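Manganese-binding protein (Chlamydia trachomatis, PDB 6NSI) binds iron, manganese and nickel ions, with a preference for ferrous iron, and delivers them to the membrane permease of an ABC transporter that imports metal. Local coordinates at residues R9-C14 / R108-A113; H102-M107 / D264-T269; A253-Y258 / V274-E279; D260-C263 / S268-Q271. All coordinates share one frame; numbering follows the deposited sequence.

Contact 1 (R9-C14 / R108-A113); sequences RMICDC and RVWGAA
The indole of Trp110 reaches from its own helix to the helix of Ile11, and its six-membered ring provides the apolar centre. CG1 of Ile11 lies at the ring's edge, 3.7 Å from both CZ2 and CH2 of Trp110, the two side chains crossing at about a right angle. Met10 adds only its CB, 4.1 Å from Trp110 CZ2, because its bent chain leads the sulfur away. Nearer the nitrogen, Cys14 SG stands 3.5 Å from Trp110 NE1, an oblique sulfur-aromatic contact that suits a small, polarisable side chain. At the polar edge Trp110 NE1 donates to Met10 O over 3.1 Å; the oxygen is in the ring plane, but the nitrogen stands above the carbonyl plane. With CG anti to the backbone N (chi1 -153°), the indole is swung across to that carbonyl, and tryptophan suits the place because it can span a wide gap and still end in a donor. The segment axes pass 11.4 Å apart at -59°, so the backbones themselves do not touch. Trp110 also meets the ring of Tyr266, while Ile11 packs on Leu80; the joined helices 9-19 and 107-124 thus also touch helix 266-280 and helix 80-85.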
loop_
_atom_site.group_PDB
_atom_site.type_symbol
_atom_site.label_atom_id
_atom_site.label_comp_id
_atom_site.label_asym_id
_atom_site.label_seq_id
_atom_site.Cartn_x
_atom_site.Cartn_y
_atom_site.Cartn_z
ATOM N N ARG A 9 3.740 -9.325 -1.270
ATOM C CA ARG A 9 5.114 -8.921 -1.576
ATOM C C ARG A 9 5.533 -7.651 -0.847
ATOM O O ARG A 9 6.729 -7.447 -0.596
ATOM C CB ARG A 9 5.295 -8.728 -3.078
ATOM C CG ARG A 9 5.366 -10.029 -3.848
ATOM C CD ARG A 9 6.661 -10.776 -3.551
ATOM N NE ARG A 9 7.838 -9.987 -3.895
ATOM C CZ ARG A 9 8.234 -9.754 -5.143
ATOM N NH1 ARG A 9 7.549 -10.256 -6.159
ATOM N NH2 ARG A 9 9.313 -9.019 -5.379
ATOM N N MET A 10 4.576 -6.785 -0.520
ATOM C CA MET A 10 4.906 -5.588 0.243
ATOM C C MET A 10 5.475 -5.967 1.604
ATOM O O MET A 10 6.406 -5.322 2.104
ATOM C CB MET A 10 3.661 -4.717 0.369
ATOM C CG MET A 10 3.141 -4.247 -0.995
ATOM S SD MET A 10 1.990 -5.415 -1.784
ATOM C CE MET A 10 0.518 -5.088 -0.811
ATOM N N ILE A 11 4.951 -7.044 2.196
ATOM C CA ILE A 11 5.539 -7.600 3.407
ATOM C C ILE A 11 6.779 -8.421 3.080
ATOM O O ILE A 11 7.832 -8.241 3.699
ATOM C CB ILE A 11 4.494 -8.437 4.162
ATOM C CG1 ILE A 11 3.374 -7.531 4.661
ATOM C CG2 ILE A 11 5.133 -9.173 5.327
ATOM C CD1 ILE A 11 2.132 -8.288 5.012
ATOM N N CYS A 12 6.684 -9.318 2.094
ATOM C CA CYS A 12 7.742 -10.312 1.888
ATOM C C CYS A 12 9.089 -9.673 1.583
ATOM O O CYS A 12 10.132 -10.150 2.051
ATOM C CB CYS A 12 7.371 -11.276 0.764
ATOM S SG CYS A 12 8.443 -12.767 0.773
ATOM N N ASP A 13 9.100 -8.608 0.789
ATOM C CA ASP A 13 10.382 -8.031 0.397
ATOM C C ASP A 13 11.082 -7.346 1.554
ATOM O O ASP A 13 12.309 -7.196 1.522
ATOM C CB ASP A 13 10.187 -7.054 -0.752
ATOM C CG ASP A 13 9.710 -7.748 -2.017
ATOM O OD1 ASP A 13 9.643 -9.000 -2.030
ATOM O OD2 ASP A 13 9.396 -7.048 -2.994
ATOM N N CYS A 14 10.334 -6.933 2.576
ATOM C CA CYS A 14 10.960 -6.372 3.767
ATOM C C CYS A 14 11.441 -7.477 4.704
ATOM O O CYS A 14 12.552 -7.390 5.241
ATOM C CB CYS A 14 9.987 -5.437 4.484
ATOM S SG CYS A 14 9.355 -4.035 3.439
ATOM N N ARG A 108 6.805 6.105 6.156
ATOM C CA ARG A 108 7.069 6.170 7.592
ATOM C C ARG A 108 6.296 5.091 8.338
ATOM O O ARG A 108 6.836 4.435 9.241
ATOM C CB ARG A 108 6.716 7.546 8.143
ATOM C CG ARG A 108 6.957 7.668 9.643
ATOM C CD ARG A 108 6.111 8.775 10.250
ATOM N NE ARG A 108 4.730 8.350 10.477
ATOM C CZ ARG A 108 4.339 7.552 11.468
ATOM N NH1 ARG A 108 5.232 7.081 12.339
ATOM N NH2 ARG A 108 3.055 7.224 11.587
ATOM N N VAL A 109 5.027 4.892 7.974
ATOM C CA VAL A 109 4.238 3.843 8.610
ATOM C C VAL A 109 4.817 2.469 8.271
ATOM O O VAL A 109 4.999 1.627 9.156
ATOM C CB VAL A 109 2.751 3.979 8.206
ATOM C CG1 VAL A 109 1.888 2.885 8.854
ATOM C CG2 VAL A 109 2.215 5.366 8.596
ATOM N N TRP A 110 5.156 2.229 6.997
ATOM C CA TRP A 110 5.698 0.923 6.635
ATOM C C TRP A 110 7.065 0.690 7.274
ATOM O O TRP A 110 7.435 -0.458 7.545
ATOM C CB TRP A 110 5.780 0.777 5.114
ATOM C CG TRP A 110 5.687 -0.670 4.661
ATOM C CD1 TRP A 110 6.590 -1.347 3.889
ATOM C CD2 TRP A 110 4.629 -1.605 4.949
ATOM N NE1 TRP A 110 6.166 -2.640 3.676
ATOM C CE2 TRP A 110 4.962 -2.823 4.307
ATOM C CE3 TRP A 110 3.429 -1.527 5.671
ATOM C CZ2 TRP A 110 4.153 -3.956 4.385
ATOM C CZ3 TRP A 110 2.618 -2.665 5.739
ATOM C CH2 TRP A 110 2.988 -3.854 5.102
ATOM N N GLY A 111 7.826 1.751 7.522
ATOM C CA GLY A 111 9.035 1.598 8.318
ATOM C C GLY A 111 8.733 1.081 9.709
ATOM O O GLY A 111 9.399 0.166 10.206
ATOM N N ALA A 112 7.719 1.661 10.360
ATOM C CA ALA A 112 7.262 1.125 11.640
ATOM C C ALA A 112 6.812 -0.327 11.504
ATOM O O ALA A 112 7.116 -1.161 12.364
ATOM C CB ALA A 112 6.131 1.988 12.195
ATOM N N ALA A 113 6.082 -0.645 10.425
ATOM C CA ALA A 113 5.720 -2.033 10.147
ATOM C C ALA A 113 6.961 -2.915 10.069
ATOM O O ALA A 113 7.002 -4.009 10.643
ATOM C CB ALA A 113 4.924 -2.111 8.839
#

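Contact 2 (H102-M107 / D264-T269); sequences HIWTDM and DNYFST. With FE (Fe (III) ion), chain B.
Tyr266 drives its ring between Trp104 and Met107, and here the packing is close. Its hydroxyl donates to Trp104 O at 2.8 Å, tilted 18° from the carbonyl plane, which gives the buried backbone oxygen of Trp104 a donor; tyrosine suits the place by joining a flat apolar ring to a hydroxyl. On one flank Tyr266 CE1 rests 4.0 Å from Trp104 CB; on the other, the methyl CE of Met107 lies 3.4 Å from Tyr266 OH and 3.9 Å from CE2. The methionine chain and the phenol run antiparallel alongside one another, and the bends at chi2 and chi3 of Met107 bring its methyl to the phenol, a fit that suits a flexible chain. The far end of 264-269 is looser: Asp264 is exposed and Asn265 and Ser268 are partly so. There Asn265 serves as N-cap of helix 266-280, its OD1 accepting from Ser268 N at 2.8 Å while its ND2 donates to Ser268 OG at 2.7 Å. The indole of Trp104 turns away from Tyr266 and donates through NE1 to Ser259 O. Two residues earlier, His102 NE2 binds the iron at 2.2 Å, and His36, His168 and Asp260 complete the three-histidine, one-aspartate site of this metal-binding solute-binding protein.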
loop_
_atom_site.group_PDB
_atom_site.type_symbol
_atom_site.label_atom_id
_atom_site.label_comp_id
_atom_site.label_asym_id
_atom_site.label_seq_id
_atom_site.Cartn_x
_atom_site.Cartn_y
_atom_site.Cartn_z
ATOM N N HIS A 102 -4.296 0.099 3.474
ATOM C CA HIS A 102 -3.213 0.417 2.543
ATOM C C HIS A 102 -2.092 1.232 3.167
ATOM O O HIS A 102 -1.688 2.255 2.600
ATOM C CB HIS A 102 -3.767 1.173 1.329
ATOM C CG HIS A 102 -4.848 0.427 0.609
ATOM N ND1 HIS A 102 -6.189 0.579 0.909
ATOM C CD2 HIS A 102 -4.790 -0.475 -0.402
ATOM C CE1 HIS A 102 -6.906 -0.198 0.113
ATOM N NE2 HIS A 102 -6.082 -0.843 -0.694
ATOM N N ILE A 103 -1.549 0.781 4.305
ATOM C CA ILE A 103 -0.531 1.585 4.987
ATOM C C ILE A 103 0.843 1.512 4.333
ATOM O O ILE A 103 1.719 2.319 4.669
ATOM C CB ILE A 103 -0.415 1.175 6.470
ATOM C CG1 ILE A 103 -0.130 -0.327 6.602
ATOM C CG2 ILE A 103 -1.684 1.583 7.246
ATOM C CD1 ILE A 103 0.161 -0.809 8.062
ATOM N N TRP A 104 1.070 0.575 3.407
ATOM C CA TRP A 104 2.389 0.418 2.802
ATOM C C TRP A 104 2.726 1.502 1.781
ATOM O O TRP A 104 3.839 1.487 1.239
ATOM C CB TRP A 104 2.513 -0.957 2.134
ATOM C CG TRP A 104 1.451 -1.173 1.072
ATOM C CD1 TRP A 104 1.511 -0.800 -0.246
ATOM C CD2 TRP A 104 0.171 -1.783 1.258
ATOM N NE1 TRP A 104 0.339 -1.154 -0.898
ATOM C CE2 TRP A 104 -0.495 -1.763 0.001
ATOM C CE3 TRP A 104 -0.476 -2.362 2.356
ATOM C CZ2 TRP A 104 -1.774 -2.293 -0.174
ATOM C CZ3 TRP A 104 -1.747 -2.889 2.177
ATOM C CH2 TRP A 104 -2.383 -2.849 0.921
ATOM N N THR A 105 1.809 2.425 1.484
ATOM C CA THR A 105 2.151 3.568 0.644
ATOM C C THR A 105 2.693 4.741 1.443
ATOM O O THR A 105 3.130 5.729 0.842
ATOM C CB THR A 105 0.939 4.057 -0.153
ATOM O OG1 THR A 105 -0.010 4.656 0.743
ATOM C CG2 THR A 105 0.274 2.884 -0.924
ATOM N N ASP A 106 2.632 4.676 2.770
ATOM C CA ASP A 106 3.211 5.693 3.635
ATOM C C ASP A 106 4.500 5.084 4.189
ATOM O O ASP A 106 4.459 4.185 5.036
ATOM C CB ASP A 106 2.207 6.089 4.722
ATOM C CG ASP A 106 2.790 7.055 5.766
ATOM O OD1 ASP A 106 4.026 7.072 5.960
ATOM O OD2 ASP A 106 1.997 7.780 6.420
ATOM N N MET A 107 5.642 5.557 3.682
ATOM C CA MET A 107 6.933 4.942 3.986
ATOM C C MET A 107 7.337 5.107 5.449
ATOM O O MET A 107 8.134 4.310 5.952
ATOM C CB MET A 107 8.004 5.519 3.053
ATOM C CG MET A 107 9.393 4.855 3.165
ATOM S SD MET A 107 9.477 3.097 2.724
ATOM C CE MET A 107 8.882 3.055 1.029
ATOM N N ASP A 264 8.641 -5.078 -9.518
ATOM C CA ASP A 264 9.824 -5.964 -9.363
ATOM C C ASP A 264 10.051 -6.261 -7.879
ATOM O O ASP A 264 10.163 -7.412 -7.517
ATOM C CB ASP A 264 11.079 -5.323 -9.937
ATOM C CG ASP A 264 12.315 -6.125 -9.596
ATOM O OD1 ASP A 264 12.259 -7.360 -9.732
ATOM O OD2 ASP A 264 13.307 -5.520 -9.174
ATOM N N ASN A 265 10.098 -5.211 -7.070
ATOM C CA ASN A 265 10.261 -5.304 -5.599
ATOM C C ASN A 265 9.488 -4.145 -4.974
ATOM O O ASN A 265 9.292 -3.142 -5.644
ATOM C CB ASN A 265 11.718 -5.322 -5.152
ATOM C CG ASN A 265 12.421 -4.015 -5.413
ATOM O OD1 ASN A 265 12.363 -3.115 -4.603
ATOM N ND2 ASN A 265 13.086 -3.914 -6.544
ATOM N N TYR A 266 9.113 -4.290 -3.716
ATOM C CA TYR A 266 8.300 -3.266 -3.064
ATOM C C TYR A 266 8.974 -1.899 -3.120
ATOM O O TYR A 266 8.303 -0.875 -3.307
ATOM C CB TYR A 266 8.007 -3.658 -1.614
ATOM C CG TYR A 266 7.608 -2.484 -0.729
ATOM C CD1 TYR A 266 6.311 -1.986 -0.748
ATOM C CD2 TYR A 266 8.538 -1.870 0.119
ATOM C CE1 TYR A 266 5.940 -0.915 0.048
ATOM C CE2 TYR A 266 8.176 -0.787 0.922
ATOM C CZ TYR A 266 6.873 -0.314 0.883
ATOM O OH TYR A 266 6.496 0.765 1.671
ATOM N N PHE A 267 10.301 -1.861 -2.973
ATOM C CA PHE A 267 10.986 -0.580 -2.828
ATOM C C PHE A 267 11.029 0.173 -4.150
ATOM O O PHE A 267 10.692 1.358 -4.206
ATOM C CB PHE A 267 12.395 -0.793 -2.262
ATOM C CG PHE A 267 12.390 -1.441 -0.912
ATOM C CD1 PHE A 267 12.156 -0.686 0.232
ATOM C CD2 PHE A 267 12.569 -2.818 -0.785
ATOM C CE1 PHE A 267 12.115 -1.276 1.481
ATOM C CE2 PHE A 267 12.528 -3.415 0.462
ATOM C CZ PHE A 267 12.303 -2.640 1.599
ATOM N N SER A 268 11.433 -0.503 -5.227
ATOM C CA SER A 268 11.410 0.117 -6.545
ATOM C C SER A 268 9.993 0.514 -6.951
ATOM O O SER A 268 9.809 1.487 -7.691
ATOM C CB SER A 268 12.014 -0.839 -7.578
ATOM O OG SER A 268 13.317 -1.264 -7.185
ATOM N N THR A 269 8.988 -0.231 -6.488
ATOM C CA THR A 269 7.597 0.091 -6.805
ATOM C C THR A 269 7.178 1.406 -6.154
ATOM O O THR A 269 6.562 2.262 -6.803
ATOM C CB THR A 269 6.678 -1.045 -6.354
ATOM O OG1 THR A 269 7.021 -2.244 -7.057
ATOM C CG2 THR A 269 5.227 -0.684 -6.666
HETATM FE FE FE B . -6.465 -2.145 -2.409
#

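Contact 3 (A253-Y258 / V274-E279)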
loop_
_atom_site.group_PDB
_atom_site.type_symbol
_atom_site.label_atom_id
_atom_site.label_comp_id
_atom_site.label_asym_id
_atom_site.label_seq_id
_atom_site.Cartn_x
_atom_site.Cartn_y
_atom_site.Cartn_z
ATOM N N ALA A 253 -2.600 8.815 -16.995
ATOM C CA ALA A 253 -1.167 8.876 -16.753
ATOM C C ALA A 253 -0.452 7.873 -17.648
ATOM O O ALA A 253 -1.025 6.859 -18.056
ATOM C CB ALA A 253 -0.855 8.606 -15.282
ATOM N N LYS A 254 0.807 8.175 -17.973
ATOM C CA LYS A 254 1.552 7.318 -18.890
ATOM C C LYS A 254 1.750 5.925 -18.300
ATOM O O LYS A 254 1.350 4.921 -18.898
ATOM C CB LYS A 254 2.896 7.961 -19.232
ATOM C CG LYS A 254 2.868 8.907 -20.427
ATOM C CD LYS A 254 2.693 8.147 -21.751
ATOM C CE LYS A 254 1.686 8.847 -22.656
ATOM N NZ LYS A 254 0.858 7.874 -23.414
ATOM N N SER A 255 2.355 5.847 -17.092
ATOM C CA SER A 255 2.613 4.558 -16.457
ATOM C C SER A 255 1.571 4.260 -15.388
ATOM O O SER A 255 1.095 5.175 -14.711
ATOM C CB SER A 255 3.996 4.526 -15.792
ATOM O OG SER A 255 4.971 5.173 -16.587
ATOM N N PRO A 256 1.235 2.984 -15.195
ATOM C CA PRO A 256 0.259 2.630 -14.158
ATOM C C PRO A 256 0.885 2.729 -12.778
ATOM O O PRO A 256 2.104 2.615 -12.612
ATOM C CB PRO A 256 -0.126 1.183 -14.503
ATOM C CG PRO A 256 1.074 0.626 -15.208
ATOM C CD PRO A 256 1.748 1.799 -15.915
ATOM N N LEU A 257 0.036 2.975 -11.783
ATOM C CA LEU A 257 0.480 2.904 -10.405
ATOM C C LEU A 257 0.302 1.480 -9.897
ATOM O O LEU A 257 -0.487 0.703 -10.430
ATOM C CB LEU A 257 -0.305 3.884 -9.535
ATOM C CG LEU A 257 -0.226 5.377 -9.871
ATOM C CD1 LEU A 257 -1.134 6.144 -8.889
ATOM C CD2 LEU A 257 1.211 5.873 -9.734
ATOM N N TYR A 258 1.054 1.132 -8.868
ATOM C CA TYR A 258 0.908 -0.179 -8.243
ATOM C C TYR A 258 0.289 0.031 -6.872
ATOM O O TYR A 258 0.951 0.522 -5.954
ATOM C CB TYR A 258 2.248 -0.904 -8.183
ATOM C CG TYR A 258 2.691 -1.286 -9.573
ATOM C CD1 TYR A 258 3.239 -0.333 -10.437
ATOM C CD2 TYR A 258 2.528 -2.579 -10.045
ATOM C CE1 TYR A 258 3.626 -0.671 -11.730
ATOM C CE2 TYR A 258 2.911 -2.918 -11.331
ATOM C CZ TYR A 258 3.459 -1.963 -12.167
ATOM O OH TYR A 258 3.841 -2.312 -13.452
ATOM N N VAL A 274 6.072 7.204 -6.809
ATOM C CA VAL A 274 6.370 8.595 -6.479
ATOM C C VAL A 274 6.813 9.354 -7.724
ATOM O O VAL A 274 6.384 10.489 -7.956
ATOM C CB VAL A 274 7.423 8.662 -5.353
ATOM C CG1 VAL A 274 7.956 10.092 -5.196
ATOM C CG2 VAL A 274 6.812 8.166 -4.039
ATOM N N ARG A 275 7.679 8.742 -8.540
ATOM C CA ARG A 275 8.110 9.369 -9.788
ATOM C C ARG A 275 6.918 9.654 -10.693
ATOM O O ARG A 275 6.767 10.765 -11.207
ATOM C CB ARG A 275 9.112 8.467 -10.512
ATOM C CG ARG A 275 10.520 8.502 -9.939
ATOM C CD ARG A 275 11.475 7.518 -10.655
ATOM N NE ARG A 275 12.384 6.885 -9.700
ATOM C CZ ARG A 275 13.568 7.389 -9.350
ATOM N NH1 ARG A 275 13.991 8.531 -9.895
ATOM N NH2 ARG A 275 14.336 6.756 -8.459
ATOM N N THR A 276 6.067 8.642 -10.899
ATOM C CA THR A 276 4.888 8.792 -11.743
ATOM C C THR A 276 3.978 9.916 -11.242
ATOM O O THR A 276 3.609 10.816 -12.002
ATOM C CB THR A 276 4.146 7.454 -11.812
ATOM O OG1 THR A 276 5.040 6.471 -12.355
ATOM C CG2 THR A 276 2.875 7.543 -12.713
ATOM N N ILE A 277 3.638 9.903 -9.954
ATOM C CA ILE A 277 2.721 10.924 -9.450
ATOM C C ILE A 277 3.365 12.309 -9.516
ATOM O O ILE A 277 2.728 13.284 -9.939
ATOM C CB ILE A 277 2.265 10.548 -8.028
ATOM C CG1 ILE A 277 1.386 9.288 -8.113
ATOM C CG2 ILE A 277 1.537 11.737 -7.315
ATOM C CD1 ILE A 277 0.901 8.798 -6.792
ATOM N N THR A 278 4.639 12.420 -9.129
ATOM C CA THR A 278 5.310 13.724 -9.152
ATOM C C THR A 278 5.360 14.295 -10.566
ATOM O O THR A 278 5.003 15.459 -10.793
ATOM C CB THR A 278 6.728 13.609 -8.568
ATOM O OG1 THR A 278 6.661 13.083 -7.239
ATOM C CG2 THR A 278 7.418 14.982 -8.502
ATOM N N GLU A 279 5.779 13.481 -11.542
ATOM C CA GLU A 279 5.939 14.006 -12.898
ATOM C C GLU A 279 4.599 14.387 -13.513
ATOM O O GLU A 279 4.478 15.439 -14.159
ATOM C CB GLU A 279 6.648 12.979 -13.786
ATOM C CG GLU A 279 8.163 13.000 -13.672
ATOM C CD GLU A 279 8.824 11.898 -14.485
ATOM O OE1 GLU A 279 8.107 11.172 -15.217
ATOM O OE2 GLU A 279 10.062 11.756 -14.379
HETATM O O HOH W 1 6.215 7.370 -14.455
#
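Leu257 lays its two methyls against the side of the helix that carries Thr276 and Ile277, meeting each at a different angle. Against Ile277 the side chains cross at about a right angle: Leu257 CD2 is 3.8 Å from Ile277 CG1, and Leu257 CD1 is 3.9 Å from Ile277 CD1, so both branches of the leucine are used on one neighbour. Against Thr276 the crossing is oblique, and CD2 of Leu257 does the touching, 3.8 Å from Thr276 CG2. Thr276 CG2 also stands 3.6 Å from Ser255 O, because it is set anti to the backbone N of Thr276 while OG1 lies beside that nitrogen (chi1 -59°).

The arrangement packs an extended loop, following strand 251-252, on the final long helix, 266-280. The loop is also fastened by backbone hydrogen bonds from Leu257 to Leu228 and Asp230, while helix 172-178 reaches Ile277 through Phe174.

Threonine suits its position because its two branches serve different surroundings. The methyl joins the leucine, whereas Thr276 OG1 is hydrogen-bonded to His272 O one turn back and also accepts a bond of 2.6 Å from a water. The same water makes a weak bond of 3.3 Å to Ser255 OG, so a solvent bridge borders the apolar patch. Ser255 CB stays 4.1 Å from Thr276 OG1, where the contact is partly exposed.

Contact 4 (D260-C263 / S268-Q271); sequences DNVC and STFQ. With FE (Fe (III) ion), chain B.
Thr269 meets Cys263 through its hydroxyl, and it loses more surface here than any other residue. Cys263 N donates to Thr269 OG1 at 2.9 Å with a nearly straight N-H...O angle of 168°. The oxygen is also bonded to the helix, giving its proton to Asn265 O one turn earlier, so a single hydroxyl is gripped from the loop and from its own backbone. It reaches both because OG1 sits anti to the carbonyl carbon, beside the backbone N (chi1 -62°). Threonine suits this place for a second reason: its methyl CG2 turns to the loop too, 4.1 Å from Asn261 O.

Val262 crosses Thr269 at about a right angle, its CG1 4.1 Å from Thr269 OG1, and its CA comes within 3.7 Å of the same oxygen. This branched apolar residue also packs on Met10 and Arg9 of helix 9-19.

The first turn of helix 266-280 folds back against the loop that leads into it, two to three residues past the metal ligand Asp260. Asp260 binds the iron through both carboxylate oxygens, OD1 at 2.0 Å and OD2 at 2.4 Å, beside His36, His102 and His168. Cys263 contributes its CB, 3.8 Å from Thr269 OG1, at the exposed margin, and Asn261 ND2 is hydrogen-bonded to Gly31 O and Asp230 OD2.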
loop_
_atom_site.group_PDB
_atom_site.type_symbol
_atom_site.label_atom_id
_atom_site.label_comp_id
_atom_site.label_asym_id
_atom_site.label_seq_id
_atom_site.Cartn_x
_atom_site.Cartn_y
_atom_site.Cartn_z
ATOM N N ASP A 260 -2.070 -2.454 -5.026
ATOM C CA ASP A 260 -2.230 -3.611 -4.161
ATOM C C ASP A 260 -1.136 -4.646 -4.377
ATOM O O ASP A 260 -1.192 -5.740 -3.794
ATOM C CB ASP A 260 -3.604 -4.242 -4.384
ATOM C CG ASP A 260 -4.745 -3.407 -3.806
ATOM O OD1 ASP A 260 -4.520 -2.577 -2.884
ATOM O OD2 ASP A 260 -5.886 -3.599 -4.278
ATOM N N ASN A 261 -0.148 -4.341 -5.211
ATOM C CA ASN A 261 0.863 -5.326 -5.544
ATOM C C ASN A 261 2.173 -4.602 -5.825
ATOM O O ASN A 261 2.282 -3.385 -5.669
ATOM C CB ASN A 261 0.423 -6.206 -6.724
ATOM C CG ASN A 261 0.313 -5.431 -8.047
ATOM O OD1 ASN A 261 0.166 -4.209 -8.063
ATOM N ND2 ASN A 261 0.355 -6.156 -9.160
ATOM N N VAL A 262 3.152 -5.391 -6.244
ATOM C CA VAL A 262 4.556 -4.965 -6.485
ATOM C C VAL A 262 4.933 -5.243 -7.945
ATOM O O VAL A 262 4.421 -6.201 -8.489
ATOM C CB VAL A 262 5.428 -5.770 -5.505
ATOM C CG1 VAL A 262 6.775 -6.199 -6.050
ATOM C CG2 VAL A 262 5.520 -5.143 -4.133
ATOM N N CYS A 263 5.774 -4.404 -8.548
ATOM C CA CYS A 263 6.246 -4.674 -9.923
ATOM C C CYS A 263 7.467 -5.597 -9.847
ATOM O O CYS A 263 7.279 -6.780 -9.963
ATOM C CB CYS A 263 6.633 -3.387 -10.627
ATOM S SG CYS A 263 6.902 -3.618 -12.399
ATOM N N SER A 268 11.433 -0.503 -5.227
ATOM C CA SER A 268 11.410 0.117 -6.545
ATOM C C SER A 268 9.993 0.514 -6.951
ATOM O O SER A 268 9.809 1.487 -7.691
ATOM C CB SER A 268 12.014 -0.839 -7.578
ATOM O OG SER A 268 13.317 -1.264 -7.185
ATOM N N THR A 269 8.988 -0.231 -6.488
ATOM C CA THR A 269 7.597 0.091 -6.805
ATOM C C THR A 269 7.178 1.406 -6.154
ATOM O O THR A 269 6.562 2.262 -6.803
ATOM C CB THR A 269 6.678 -1.045 -6.354
ATOM O OG1 THR A 269 7.021 -2.244 -7.057
ATOM C CG2 THR A 269 5.227 -0.684 -6.666
ATOM N N PHE A 270 7.507 1.579 -4.869
ATOM C CA PHE A 270 7.285 2.854 -4.192
ATOM C C PHE A 270 7.956 3.993 -4.953
ATOM O O PHE A 270 7.345 5.044 -5.201
ATOM C CB PHE A 270 7.802 2.766 -2.751
ATOM C CG PHE A 270 7.697 4.062 -1.981
ATOM C CD1 PHE A 270 6.514 4.408 -1.340
ATOM C CD2 PHE A 270 8.796 4.925 -1.881
ATOM C CE1 PHE A 270 6.413 5.592 -0.626
ATOM C CE2 PHE A 270 8.711 6.117 -1.159
ATOM C CZ PHE A 270 7.518 6.452 -0.532
ATOM N N GLN A 271 9.216 3.792 -5.356
ATOM C CA GLN A 271 9.911 4.815 -6.133
ATOM C C GLN A 271 9.162 5.122 -7.427
ATOM O O GLN A 271 8.935 6.295 -7.759
ATOM C CB GLN A 271 11.341 4.374 -6.433
ATOM C CG GLN A 271 12.203 4.214 -5.184
ATOM C CD GLN A 271 13.623 3.744 -5.491
ATOM O OE1 GLN A 271 13.830 2.726 -6.159
ATOM N NE2 GLN A 271 14.610 4.490 -4.996
HETATM FE FE FE B . -6.465 -2.145 -2.409
#

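Helix 266-280 is common to contacts 2, 3 and 4, and contact 1 touches its start through Tyr266. Contacts 2 and 4 lie closest, with centres about 5 Å apart and Ser268 and Thr269 shared; each also holds an iron ligand, His102 and Asp260. The centre of contact 1 is about 7 Å from that of contact 2 and about 11 Å from that of contact 4; that of contact 3 is about 20 Å from contact 1's. Along the chain, contacts 1 and 2 cross, contact 1 closes before contact 3 opens, and contact 4 is nested within the loop closed by contact 3. Contacts 2 and 4 thus bring distant ligands to one iron, contact 1 packs beside them, and contact 3 holds the same last helix farther out.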